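Local coordinates for uncharacterized protein (Bacteroides eggerthii DSM 20697, PDB 4ECO), which is of unknown function but has a leucine-rich repeat architecture, which suggests a role in binding other proteins, at residues G113-K118 with M143-T148; K127-N132 with L208-M213; R180-D185 with C337-L342; E221-A226 with K264-L269. All coordinates share one frame; numbering follows the deposited sequence.

Contact 1: G113-K118 with M143-T148; sequences GSHGEK and MHYQKT. With NA (sodium ion), chain C.
An aromatic cluster made by His115, from the loop after strand 109-111, and by His144 and Tyr145, from the first turn of helix 144-149, carries this buried contact. His115 points toward the helix, and its NE2 lies 3.0 Å from His144 ND1, a hydrogen bond of 152° in which either nitrogen could be the donor. The bond leaves His115 at its ring edge, near the plane. The two imidazoles therefore meet rim to rim, with planes at 41° and neither over the other. Tyr145 comes from a different side. Its CG, anti to the backbone N, sends the ring edge over the imidazole: CD2 sits 3.7 Å from His115 CG, and the planes stand at 88°, a T-shaped pair in which tyrosine supplies the edge. Tyr145 CB lies over the same face, 4.1 Å from the centroid of the His115 ring, a CH-pi contact. Glu255 bonds to His115 ND1 and Glu121 to His144 NE2; the carboxylates would be likely to favour a proton on each of these nitrogens, and the bond between the rings leaves room for only one more. Tyr145 also touches Tyr311 and Glu336, which fits a helix lying against the concave face of the leucine-rich repeat solenoid. Further along the loop, Glu117 OE2 binds the sodium ion at 2.8 Å, with Ser192 O as second ligand. The other carboxylate oxygen, Glu117 OE1, accepts from Ser114 N.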
loop_
_atom_site.group_PDB
_atom_site.type_symbol
_atom_site.label_atom_id
_atom_site.label_comp_id
_atom_site.label_asym_id
_atom_site.label_seq_id
_atom_site.Cartn_x
_atom_site.Cartn_y
_atom_site.Cartn_z
ATOM N N GLY A 113 15.822 -3.874 16.285
ATOM C CA GLY A 113 14.458 -3.378 16.304
ATOM C C GLY A 113 13.942 -3.476 14.899
ATOM O O GLY A 113 14.728 -3.766 14.002
ATOM N N SER A 114 12.636 -3.276 14.691
ATOM C CA SER A 114 12.034 -3.365 13.361
ATOM C C SER A 114 10.683 -2.718 13.323
ATOM O O SER A 114 10.130 -2.383 14.381
ATOM C CB SER A 114 11.881 -4.818 12.928
ATOM O OG SER A 114 10.748 -5.394 13.558
ATOM N N HIS A 115 10.102 -2.621 12.094
ATOM C CA HIS A 115 8.754 -2.095 11.885
ATOM C C HIS A 115 7.738 -3.076 12.478
ATOM O O HIS A 115 6.651 -2.643 12.853
ATOM C CB HIS A 115 8.468 -1.773 10.414
ATOM C CG HIS A 115 8.444 -2.947 9.493
ATOM N ND1 HIS A 115 9.539 -3.280 8.728
ATOM C CD2 HIS A 115 7.430 -3.795 9.197
ATOM C CE1 HIS A 115 9.166 -4.325 8.005
ATOM N NE2 HIS A 115 7.906 -4.681 8.266
ATOM N N GLY A 116 8.142 -4.349 12.638
ATOM C CA GLY A 116 7.330 -5.404 13.228
ATOM C C GLY A 116 6.892 -5.086 14.647
ATOM O O GLY A 116 5.763 -5.385 15.037
ATOM N N GLU A 117 7.762 -4.429 15.417
ATOM C CA GLU A 117 7.505 -4.053 16.813
ATOM C C GLU A 117 6.299 -3.110 16.957
ATOM O O GLU A 117 5.584 -3.198 17.964
ATOM C CB GLU A 117 8.747 -3.413 17.415
ATOM C CG GLU A 117 9.873 -4.414 17.628
ATOM C CD GLU A 117 11.166 -3.799 18.120
ATOM O OE1 GLU A 117 11.600 -2.789 17.512
ATOM O OE2 GLU A 117 11.748 -4.328 19.101
ATOM N N LYS A 118 6.029 -2.271 15.932
ATOM C CA LYS A 118 4.886 -1.358 15.927
ATOM C C LYS A 118 3.577 -2.110 15.665
ATOM O O LYS A 118 2.518 -1.579 16.003
ATOM C CB LYS A 118 5.064 -0.216 14.881
ATOM C CG LYS A 118 6.053 0.918 15.260
ATOM C CD LYS A 118 5.741 1.649 16.595
ATOM C CE LYS A 118 6.805 1.346 17.627
ATOM N NZ LYS A 118 6.381 1.604 19.021
HETATM N N MSE A 143 8.537 -8.262 1.293
HETATM C CA MSE A 143 7.197 -7.725 1.012
HETATM C C MSE A 143 6.375 -7.460 2.264
HETATM O O MSE A 143 5.236 -6.997 2.136
HETATM C CB MSE A 143 6.406 -8.718 0.132
HETATM C CG MSE A 143 7.029 -8.982 -1.239
HETATM SE SE MSE A 143 7.438 -7.372 -2.218
HETATM C CE MSE A 143 5.614 -6.673 -2.435
ATOM N N HIS A 144 6.918 -7.756 3.464
ATOM C CA HIS A 144 6.182 -7.588 4.724
ATOM C C HIS A 144 5.770 -6.134 4.962
ATOM O O HIS A 144 4.635 -5.929 5.392
ATOM C CB HIS A 144 6.957 -8.108 5.951
ATOM C CG HIS A 144 6.152 -8.070 7.209
ATOM N ND1 HIS A 144 5.929 -6.880 7.893
ATOM C CD2 HIS A 144 5.522 -9.078 7.858
ATOM C CE1 HIS A 144 5.148 -7.199 8.912
ATOM N NE2 HIS A 144 4.890 -8.513 8.942
ATOM N N TYR A 145 6.670 -5.134 4.726
ATOM C CA TYR A 145 6.291 -3.748 4.977
ATOM C C TYR A 145 5.197 -3.347 4.010
ATOM O O TYR A 145 4.216 -2.700 4.411
ATOM C CB TYR A 145 7.486 -2.780 4.883
ATOM C CG TYR A 145 7.151 -1.351 5.292
ATOM C CD1 TYR A 145 6.674 -0.430 4.366
ATOM C CD2 TYR A 145 7.347 -0.915 6.597
ATOM C CE1 TYR A 145 6.391 0.887 4.731
ATOM C CE2 TYR A 145 7.063 0.399 6.974
ATOM C CZ TYR A 145 6.580 1.291 6.041
ATOM O OH TYR A 145 6.313 2.576 6.419
ATOM N N GLN A 146 5.344 -3.788 2.747
ATOM C CA GLN A 146 4.425 -3.517 1.658
ATOM C C GLN A 146 3.017 -4.028 1.976
ATOM O O GLN A 146 2.075 -3.230 1.924
ATOM C CB GLN A 146 4.955 -4.149 0.357
ATOM C CG GLN A 146 4.137 -3.856 -0.910
ATOM C CD GLN A 146 4.115 -2.410 -1.328
ATOM O OE1 GLN A 146 5.007 -1.618 -1.015
ATOM N NE2 GLN A 146 3.075 -2.041 -2.059
ATOM N N LYS A 147 2.873 -5.322 2.356
ATOM C CA LYS A 147 1.555 -5.879 2.659
ATOM C C LYS A 147 0.936 -5.223 3.889
ATOM O O LYS A 147 -0.284 -5.073 3.917
ATOM C CB LYS A 147 1.555 -7.426 2.817
ATOM C CG LYS A 147 2.522 -8.032 3.845
ATOM C CD LYS A 147 2.277 -9.548 4.069
ATOM C CE LYS A 147 3.409 -10.301 4.772
ATOM N NZ LYS A 147 4.559 -10.638 3.860
ATOM N N THR A 148 1.751 -4.784 4.854
ATOM C CA THR A 148 1.266 -4.231 6.122
ATOM C C THR A 148 0.839 -2.766 6.038
ATOM O O THR A 148 -0.213 -2.424 6.606
ATOM C CB THR A 148 2.333 -4.364 7.228
ATOM O OG1 THR A 148 2.833 -5.687 7.192
ATOM C CG2 THR A 148 1.777 -4.079 8.639
HETATM NA NA NA C . 11.253 -3.700 21.806
#

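Contact 2: K127-N132 with L208-M213; sequences KGISAN and LRQFYM
Ile129 and Gln210 mark the closest backbone approach, their CA atoms 8.0 Å apart, between an irregular segment, 127-132, and strand 210-214. That spacing leaves the contact to side chains. Ile129 points toward the strand, while Gln210 and Tyr212, two places apart on it, point toward Ile129. The isoleucine splits its work between them. Its CG2, anti to the backbone N, rests 3.7 Å from Gln210 CD, whereas the other branch runs on to place CD1 4.0 Å from Tyr212 CZ. The methyl reaches the tyrosine obliquely, at the hydroxyl end of the ring, and the two side chains cross at about a right angle. Gln210 bends at chi2 (-126°), which brings its amide across the Ile129 branches: OE1 lies 3.6 Å from Ile129 CG2 and equally far from Ile129 CD1. These are van der Waals contacts, since carbon offers the oxygen no donor here. An alanine in place of Ile129 would lack both branches and would probably open a gap beside Tyr212, leaving the Gln210 amide freer to turn. In the leucine-rich repeat pattern Leu208, Phe211 and Met213 fall at core positions, and Gln210 and Tyr212 face the concave side. There Phe124 meets Tyr212 edge-to-face, Val109 of strand 109-111 and Met141 of helix 135-142 touch Ile129, and Gln210 touches Asp253 of strand 253-257 and Lys138 of that helix.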
loop_
_atom_site.group_PDB
_atom_site.type_symbol
_atom_site.label_atom_id
_atom_site.label_comp_id
_atom_site.label_asym_id
_atom_site.label_seq_id
_atom_site.Cartn_x
_atom_site.Cartn_y
_atom_site.Cartn_z
ATOM N N LYS A 127 10.249 -18.565 10.946
ATOM C CA LYS A 127 9.154 -18.392 9.968
ATOM C C LYS A 127 9.277 -17.039 9.244
ATOM O O LYS A 127 8.518 -16.772 8.299
ATOM C CB LYS A 127 7.764 -18.506 10.635
ATOM C CG LYS A 127 7.448 -19.825 11.362
ATOM C CD LYS A 127 7.351 -21.044 10.435
ATOM C CE LYS A 127 6.820 -22.282 11.154
ATOM N NZ LYS A 127 5.355 -22.208 11.459
ATOM N N GLY A 128 10.251 -16.223 9.677
ATOM C CA GLY A 128 10.530 -14.914 9.103
ATOM C C GLY A 128 11.933 -14.808 8.542
ATOM O O GLY A 128 12.394 -15.703 7.822
ATOM N N ILE A 129 12.609 -13.690 8.854
ATOM C CA ILE A 129 13.975 -13.428 8.418
ATOM C C ILE A 129 14.875 -14.339 9.266
ATOM O O ILE A 129 14.961 -14.216 10.496
ATOM C CB ILE A 129 14.343 -11.919 8.470
ATOM C CG1 ILE A 129 13.530 -11.131 7.442
ATOM C CG2 ILE A 129 15.810 -11.706 8.200
ATOM C CD1 ILE A 129 13.253 -9.662 7.816
ATOM N N SER A 130 15.464 -15.321 8.594
ATOM C CA SER A 130 16.311 -16.330 9.217
ATOM C C SER A 130 17.543 -16.594 8.385
ATOM O O SER A 130 17.518 -16.472 7.159
ATOM C CB SER A 130 15.530 -17.623 9.415
ATOM O OG SER A 130 14.743 -17.963 8.282
ATOM N N ALA A 131 18.634 -16.947 9.065
ATOM C CA ALA A 131 19.872 -17.333 8.406
ATOM C C ALA A 131 19.641 -18.601 7.579
ATOM O O ALA A 131 18.959 -19.533 8.027
ATOM C CB ALA A 131 20.968 -17.553 9.433
ATOM N N ASN A 132 20.141 -18.578 6.333
ATOM C CA ASN A 132 20.073 -19.656 5.358
ATOM C C ASN A 132 18.582 -20.019 5.025
ATOM O O ASN A 132 18.221 -21.206 4.922
ATOM C CB ASN A 132 20.861 -20.877 5.877
ATOM C CG ASN A 132 21.402 -21.752 4.804
ATOM O OD1 ASN A 132 20.987 -22.904 4.654
ATOM N ND2 ASN A 132 22.329 -21.214 4.026
ATOM N N LEU A 208 26.948 -10.895 7.029
ATOM C CA LEU A 208 25.665 -10.241 7.308
ATOM C C LEU A 208 24.879 -10.023 6.020
ATOM O O LEU A 208 25.418 -9.491 5.062
ATOM C CB LEU A 208 25.881 -8.898 8.046
ATOM C CG LEU A 208 24.723 -8.355 8.895
ATOM C CD1 LEU A 208 24.332 -9.337 10.012
ATOM C CD2 LEU A 208 25.073 -6.999 9.496
ATOM N N ARG A 209 23.637 -10.510 5.985
ATOM C CA ARG A 209 22.712 -10.408 4.855
ATOM C C ARG A 209 21.608 -9.388 5.128
ATOM O O ARG A 209 21.263 -8.599 4.245
ATOM C CB ARG A 209 22.088 -11.768 4.575
ATOM C CG ARG A 209 23.092 -12.853 4.328
ATOM C CD ARG A 209 22.345 -14.108 3.998
ATOM N NE ARG A 209 23.233 -15.253 3.834
ATOM C CZ ARG A 209 23.838 -15.570 2.700
ATOM N NH1 ARG A 209 23.670 -14.821 1.619
ATOM N NH2 ARG A 209 24.627 -16.633 2.639
ATOM N N GLN A 210 21.072 -9.382 6.371
ATOM C CA GLN A 210 19.998 -8.462 6.776
ATOM C C GLN A 210 20.373 -7.706 8.068
ATOM O O GLN A 210 20.757 -8.326 9.073
ATOM C CB GLN A 210 18.669 -9.211 6.967
ATOM C CG GLN A 210 18.328 -10.167 5.821
ATOM C CD GLN A 210 16.978 -9.931 5.224
ATOM O OE1 GLN A 210 16.170 -9.133 5.721
ATOM N NE2 GLN A 210 16.707 -10.625 4.129
ATOM N N PHE A 211 20.284 -6.357 8.025
ATOM C CA PHE A 211 20.560 -5.521 9.184
ATOM C C PHE A 211 19.384 -4.574 9.394
ATOM O O PHE A 211 19.178 -3.658 8.611
ATOM C CB PHE A 211 21.895 -4.778 9.025
ATOM C CG PHE A 211 22.384 -3.982 10.214
ATOM C CD1 PHE A 211 21.925 -4.257 11.499
ATOM C CD2 PHE A 211 23.341 -2.987 10.058
ATOM C CE1 PHE A 211 22.370 -3.508 12.595
ATOM C CE2 PHE A 211 23.796 -2.250 11.158
ATOM C CZ PHE A 211 23.320 -2.530 12.424
ATOM N N TYR A 212 18.598 -4.822 10.448
ATOM C CA TYR A 212 17.405 -4.043 10.799
ATOM C C TYR A 212 17.553 -3.326 12.119
ATOM O O TYR A 212 18.123 -3.863 13.080
ATOM C CB TYR A 212 16.174 -4.968 10.890
ATOM C CG TYR A 212 15.437 -5.231 9.590
ATOM C CD1 TYR A 212 16.089 -5.786 8.494
ATOM C CD2 TYR A 212 14.058 -5.052 9.501
ATOM C CE1 TYR A 212 15.407 -6.055 7.305
ATOM C CE2 TYR A 212 13.362 -5.326 8.324
ATOM C CZ TYR A 212 14.041 -5.826 7.226
ATOM O OH TYR A 212 13.360 -6.108 6.067
HETATM N N MSE A 213 17.033 -2.113 12.167
HETATM C CA MSE A 213 16.953 -1.339 13.391
HETATM C C MSE A 213 15.762 -0.425 13.286
HETATM O O MSE A 213 15.369 -0.021 12.180
HETATM C CB MSE A 213 18.252 -0.590 13.761
HETATM C CG MSE A 213 18.651 0.577 12.868
HETATM SE SE MSE A 213 20.625 0.755 12.917
HETATM C CE MSE A 213 20.947 -0.208 11.218
#

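Contact 3: R180-D185 with C337-L342; sequences RITLKD and CLYNQL
Tyr339, which meets Arg180 and Thr182 across the contact, projects from a turn whose Cys337 O is gripped by two asparagine amides: Asn340 ND2 at 3.0 Å from Cys337 O, and Asn363 ND2 from farther along the chain. The Asn340 bond is fairly straight at its hydrogen (157°). The carbonyl oxygen lies near the amide plane of Asn340, but the donor stands 65° out of the carbonyl plane. Asn340 ND2 also donates to Ile312 O, and Asn340 OD1 receives Leu317 N, so both ends of the amide are used and its rotation is fixed. Asn363 repeats the scheme, with its OD1 accepting from Leu342 N. This is the asparagine ladder of leucine-rich repeats, formed by the consensus asparagine that follows each short strand and joins the turns of neighbouring coils. One residue before it in the sequence, Tyr339 stacks with Tyr314 and Tyr362, which hold the same position relative to Asn315 and Asn363. The contact with segment 180-185 is made at the hydroxyl end of Tyr339. Thr182 CG2 comes 3.5 Å from Tyr339 OH and 4.0 Å from Tyr339 CZ, crossing the tyrosine at about a right angle; placing CG2 anti to the backbone N brings this methyl to the phenol. Arg180 bends at chi3 (62°), and its NH1 is 3.9 Å from Tyr339 OH, which lies at the guanidinium edge. That distance marks proximity and not a bond, and Arg180 has its aromatic partner elsewhere, in a cation-pi contact with Tyr152.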
loop_
_atom_site.group_PDB
_atom_site.type_symbol
_atom_site.label_atom_id
_atom_site.label_comp_id
_atom_site.label_asym_id
_atom_site.label_seq_id
_atom_site.Cartn_x
_atom_site.Cartn_y
_atom_site.Cartn_z
ATOM N N ARG A 180 -4.785 -2.876 5.430
ATOM C CA ARG A 180 -3.665 -1.942 5.515
ATOM C C ARG A 180 -3.746 -1.125 6.793
ATOM O O ARG A 180 -4.802 -0.570 7.113
ATOM C CB ARG A 180 -3.590 -1.020 4.277
ATOM C CG ARG A 180 -2.449 -0.003 4.298
ATOM C CD ARG A 180 -2.273 0.781 3.008
ATOM N NE ARG A 180 -3.437 1.595 2.675
ATOM C CZ ARG A 180 -3.699 2.795 3.174
ATOM N NH1 ARG A 180 -2.876 3.351 4.064
ATOM N NH2 ARG A 180 -4.796 3.444 2.808
ATOM N N ILE A 181 -2.606 -1.079 7.525
ATOM C CA ILE A 181 -2.435 -0.323 8.755
ATOM C C ILE A 181 -1.960 1.078 8.418
ATOM O O ILE A 181 -1.080 1.259 7.571
ATOM C CB ILE A 181 -1.443 -1.032 9.737
ATOM C CG1 ILE A 181 -1.805 -2.498 10.021
ATOM C CG2 ILE A 181 -1.169 -0.240 11.022
ATOM C CD1 ILE A 181 -3.219 -2.780 10.549
ATOM N N THR A 182 -2.547 2.066 9.108
ATOM C CA THR A 182 -2.128 3.449 9.040
ATOM C C THR A 182 -1.618 3.800 10.410
ATOM O O THR A 182 -2.328 3.599 11.404
ATOM C CB THR A 182 -3.239 4.392 8.548
ATOM O OG1 THR A 182 -3.738 3.941 7.282
ATOM C CG2 THR A 182 -2.757 5.862 8.455
ATOM N N LEU A 183 -0.378 4.290 10.484
ATOM C CA LEU A 183 0.173 4.676 11.771
ATOM C C LEU A 183 -0.520 5.892 12.338
ATOM O O LEU A 183 -0.776 6.872 11.623
ATOM C CB LEU A 183 1.672 4.977 11.696
ATOM C CG LEU A 183 2.642 3.848 11.551
ATOM C CD1 LEU A 183 4.010 4.350 11.841
ATOM C CD2 LEU A 183 2.342 2.714 12.508
ATOM N N LYS A 184 -0.784 5.828 13.639
ATOM C CA LYS A 184 -1.317 6.931 14.428
ATOM C C LYS A 184 -0.098 7.780 14.818
ATOM O O LYS A 184 0.955 7.197 15.119
ATOM C CB LYS A 184 -2.102 6.382 15.635
ATOM C CG LYS A 184 -3.194 5.394 15.248
ATOM C CD LYS A 184 -3.913 4.770 16.433
ATOM C CE LYS A 184 -5.039 3.865 15.972
ATOM N NZ LYS A 184 -6.000 3.542 17.067
ATOM N N ASP A 185 -0.191 9.129 14.776
ATOM C CA ASP A 185 0.963 9.997 15.084
ATOM C C ASP A 185 1.530 9.747 16.509
ATOM O O ASP A 185 2.645 10.183 16.810
ATOM C CB ASP A 185 0.625 11.479 14.883
ATOM C CG ASP A 185 0.583 11.846 13.403
ATOM O OD1 ASP A 185 -0.420 11.490 12.727
ATOM O OD2 ASP A 185 1.585 12.420 12.900
ATOM N N CYS A 337 6.257 6.482 -1.126
ATOM C CA CYS A 337 6.473 7.776 -0.465
ATOM C C CYS A 337 5.190 8.229 0.241
ATOM O O CYS A 337 4.927 9.434 0.312
ATOM C CB CYS A 337 6.956 8.837 -1.450
ATOM S SG CYS A 337 8.314 8.314 -2.509
ATOM N N LEU A 338 4.400 7.278 0.762
ATOM C CA LEU A 338 3.185 7.584 1.506
ATOM C C LEU A 338 3.444 8.589 2.613
ATOM O O LEU A 338 4.453 8.487 3.306
ATOM C CB LEU A 338 2.614 6.311 2.129
ATOM C CG LEU A 338 1.859 5.363 1.220
ATOM C CD1 LEU A 338 1.845 3.973 1.818
ATOM C CD2 LEU A 338 0.434 5.811 1.046
ATOM N N TYR A 339 2.565 9.574 2.758
ATOM C CA TYR A 339 2.592 10.581 3.809
ATOM C C TYR A 339 3.941 11.281 3.906
ATOM O O TYR A 339 4.671 11.156 4.897
ATOM C CB TYR A 339 2.209 9.974 5.174
ATOM C CG TYR A 339 0.912 9.207 5.156
ATOM C CD1 TYR A 339 -0.307 9.858 5.294
ATOM C CD2 TYR A 339 0.899 7.827 5.007
ATOM C CE1 TYR A 339 -1.511 9.150 5.297
ATOM C CE2 TYR A 339 -0.298 7.109 5.005
ATOM C CZ TYR A 339 -1.501 7.775 5.158
ATOM O OH TYR A 339 -2.678 7.063 5.170
ATOM N N ASN A 340 4.257 12.028 2.860
ATOM C CA ASN A 340 5.426 12.893 2.791
ATOM C C ASN A 340 4.882 14.302 2.551
ATOM O O ASN A 340 3.697 14.530 2.800
ATOM C CB ASN A 340 6.429 12.414 1.717
ATOM C CG ASN A 340 7.489 11.458 2.219
ATOM O OD1 ASN A 340 8.565 11.877 2.661
ATOM N ND2 ASN A 340 7.244 10.155 2.088
ATOM N N GLN A 341 5.698 15.228 2.053
ATOM C CA GLN A 341 5.253 16.584 1.766
ATOM C C GLN A 341 5.571 16.934 0.325
ATOM O O GLN A 341 5.856 18.102 0.023
ATOM C CB GLN A 341 5.956 17.557 2.709
ATOM C CG GLN A 341 5.462 17.600 4.137
ATOM C CD GLN A 341 6.184 18.748 4.804
ATOM O OE1 GLN A 341 7.305 18.591 5.300
ATOM N NE2 GLN A 341 5.617 19.963 4.713
ATOM N N LEU A 342 5.614 15.897 -0.550
ATOM C CA LEU A 342 5.985 16.030 -1.961
ATOM C C LEU A 342 5.077 17.040 -2.638
ATOM O O LEU A 342 3.858 16.903 -2.590
ATOM C CB LEU A 342 5.946 14.674 -2.699
ATOM C CG LEU A 342 6.907 13.562 -2.236
ATOM C CD1 LEU A 342 6.572 12.278 -2.917
ATOM C CD2 LEU A 342 8.341 13.893 -2.547
#

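Contact 4: E221-A226 with K264-L269; sequences ENICEA and KLPTFL
Ile223 CG2 is anti to the backbone N, and Phe268 CG stands between its own N and carbonyl carbon (chi1 82°), a pair of settings that brings Ile223 CG2 to 3.8 Å from Phe268 CE1. The other branch of Ile223 is extended at chi2 (170°) and lays CD1 3.8 Å from Pro266 CG, where the isoleucine crosses the proline ring at a slant. Cys224 adds a sulfur-aromatic contact, its SG 5.5 Å from the centroid of the Phe268 ring. A serine in place of Ile223 would keep neither the CG2 nor the CD1 methyl, and would probably open a gap beside Pro266 and leave Phe268 CE1 without its methyl neighbour. Polar groups are bridged by water. One molecule donates to Ile223 O at 2.7 Å and accepts a weak bond from Phe268 N; a second donates to Glu225 OE2 at 2.6 Å and accepts from Thr267 N, 3.1 Å away. Both amides belong to the type I turn from Pro266 to Leu269. With strands 210-214 and 253-257 paired in parallel, the arrangement joins the segments that follow two adjacent strands, and the Leu-Pro-x-x-hydrophobic sequence beginning at Leu265 is a familiar feature of leucine-rich repeats.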
loop_
_atom_site.group_PDB
_atom_site.type_symbol
_atom_site.label_atom_id
_atom_site.label_comp_id
_atom_site.label_asym_id
_atom_site.label_seq_id
_atom_site.Cartn_x
_atom_site.Cartn_y
_atom_site.Cartn_z
ATOM N N GLU A 221 25.099 9.867 13.985
ATOM C CA GLU A 221 26.551 9.740 14.178
ATOM C C GLU A 221 26.932 8.602 15.159
ATOM O O GLU A 221 28.109 8.251 15.244
ATOM C CB GLU A 221 27.184 11.078 14.642
ATOM C CG GLU A 221 26.605 11.711 15.906
ATOM C CD GLU A 221 25.381 12.608 15.769
ATOM O OE1 GLU A 221 24.710 12.569 14.712
ATOM O OE2 GLU A 221 25.078 13.333 16.745
ATOM N N ASN A 222 25.953 8.016 15.871
ATOM C CA ASN A 222 26.235 6.948 16.832
ATOM C C ASN A 222 25.806 5.581 16.287
ATOM O O ASN A 222 25.817 4.591 17.026
ATOM C CB ASN A 222 25.580 7.246 18.168
ATOM C CG ASN A 222 26.319 8.311 18.944
ATOM O OD1 ASN A 222 27.493 8.627 18.681
ATOM N ND2 ASN A 222 25.655 8.862 19.949
ATOM N N ILE A 223 25.505 5.520 14.969
ATOM C CA ILE A 223 25.142 4.277 14.285
ATOM C C ILE A 223 26.347 3.811 13.483
ATOM O O ILE A 223 26.533 4.247 12.338
ATOM C CB ILE A 223 23.868 4.383 13.389
ATOM C CG1 ILE A 223 22.660 4.956 14.161
ATOM C CG2 ILE A 223 23.538 3.023 12.756
ATOM C CD1 ILE A 223 21.495 5.303 13.304
ATOM N N CYS A 224 27.189 2.965 14.114
ATOM C CA CYS A 224 28.340 2.275 13.533
ATOM C C CYS A 224 29.415 3.225 12.928
ATOM O O CYS A 224 30.051 2.897 11.911
ATOM C CB CYS A 224 27.867 1.262 12.496
ATOM S SG CYS A 224 26.690 0.054 13.145
ATOM N N GLU A 225 29.682 4.342 13.622
ATOM C CA GLU A 225 30.748 5.274 13.250
ATOM C C GLU A 225 32.014 5.036 14.090
ATOM O O GLU A 225 33.137 5.129 13.576
ATOM C CB GLU A 225 30.306 6.728 13.403
ATOM C CG GLU A 225 29.422 7.232 12.281
ATOM C CD GLU A 225 29.351 8.739 12.168
ATOM O OE1 GLU A 225 30.208 9.427 12.776
ATOM O OE2 GLU A 225 28.456 9.233 11.442
ATOM N N ALA A 226 31.822 4.726 15.380
ATOM C CA ALA A 226 32.907 4.591 16.339
ATOM C C ALA A 226 32.809 3.331 17.189
ATOM O O ALA A 226 31.775 2.653 17.217
ATOM C CB ALA A 226 32.902 5.809 17.259
ATOM N N LYS A 264 19.587 13.115 10.063
ATOM C CA LYS A 264 20.138 12.677 8.775
ATOM C C LYS A 264 20.203 11.171 8.780
ATOM O O LYS A 264 20.106 10.564 9.844
ATOM C CB LYS A 264 21.533 13.301 8.499
ATOM C CG LYS A 264 22.677 12.701 9.323
ATOM C CD LYS A 264 24.033 13.243 8.950
ATOM C CE LYS A 264 25.100 12.289 9.396
ATOM N NZ LYS A 264 26.436 12.930 9.400
ATOM N N LEU A 265 20.363 10.552 7.611
ATOM C CA LEU A 265 20.498 9.086 7.540
ATOM C C LEU A 265 21.905 8.699 7.937
ATOM O O LEU A 265 22.831 9.454 7.606
ATOM C CB LEU A 265 20.164 8.525 6.137
ATOM C CG LEU A 265 18.728 8.686 5.647
ATOM C CD1 LEU A 265 18.578 8.129 4.252
ATOM C CD2 LEU A 265 17.739 7.992 6.572
ATOM N N PRO A 266 22.104 7.547 8.644
ATOM C CA PRO A 266 23.479 7.127 8.992
ATOM C C PRO A 266 24.305 6.966 7.710
ATOM O O PRO A 266 23.802 6.537 6.668
ATOM C CB PRO A 266 23.290 5.817 9.775
ATOM C CG PRO A 266 21.941 5.380 9.511
ATOM C CD PRO A 266 21.105 6.561 9.100
ATOM N N THR A 267 25.545 7.397 7.773
ATOM C CA THR A 267 26.453 7.486 6.626
ATOM C C THR A 267 26.981 6.133 6.115
ATOM O O THR A 267 27.555 6.084 5.014
ATOM C CB THR A 267 27.637 8.375 6.996
ATOM O OG1 THR A 267 28.309 7.792 8.113
ATOM C CG2 THR A 267 27.204 9.805 7.326
ATOM N N PHE A 268 26.787 5.053 6.883
ATOM C CA PHE A 268 27.306 3.740 6.499
ATOM C C PHE A 268 26.533 3.174 5.306
ATOM O O PHE A 268 27.068 2.318 4.591
ATOM C CB PHE A 268 27.272 2.763 7.691
ATOM C CG PHE A 268 25.954 2.092 7.974
ATOM C CD1 PHE A 268 25.028 2.680 8.824
ATOM C CD2 PHE A 268 25.647 0.856 7.409
ATOM C CE1 PHE A 268 23.807 2.053 9.091
ATOM C CE2 PHE A 268 24.421 0.237 7.656
ATOM C CZ PHE A 268 23.512 0.835 8.501
ATOM N N LEU A 269 25.267 3.627 5.120
ATOM C CA LEU A 269 24.379 3.139 4.065
ATOM C C LEU A 269 24.992 3.371 2.696
ATOM O O LEU A 269 25.105 2.399 1.953
ATOM C CB LEU A 269 22.996 3.789 4.151
ATOM C CG LEU A 269 22.199 3.540 5.438
ATOM C CD1 LEU A 269 21.068 4.531 5.571
ATOM C CD2 LEU A 269 21.677 2.141 5.512
HETATM O O HOH W 1 27.045 5.349 9.932
HETATM O O HOH W 2 26.316 7.955 10.707
#

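How the contacts relate
From the N terminus, contact 1 closes the first loop, bringing helix 144-149 back to the segment after strand 109-111. Contact 2 opens inside that loop and ends on strand 210-214, so the two cross, and Ser114 packs on Tyr212. Contact 3 starts between the two segments of contact 2 and reaches 337-342, crossing it in turn; it follows contact 1 in series, yet Thr148 O probably bonds to Ile181 N. Contact 4 is nested inside contact 3 and touches contact 2 where Met213 meets Ile223 and Phe268. Contact 1 folds the region between strands 109-111 and 210-214 on itself, contacts 2 and 3 tie it to strand 210-214 and the loop after strand 334-336, and contact 4 joins segments after adjacent strands.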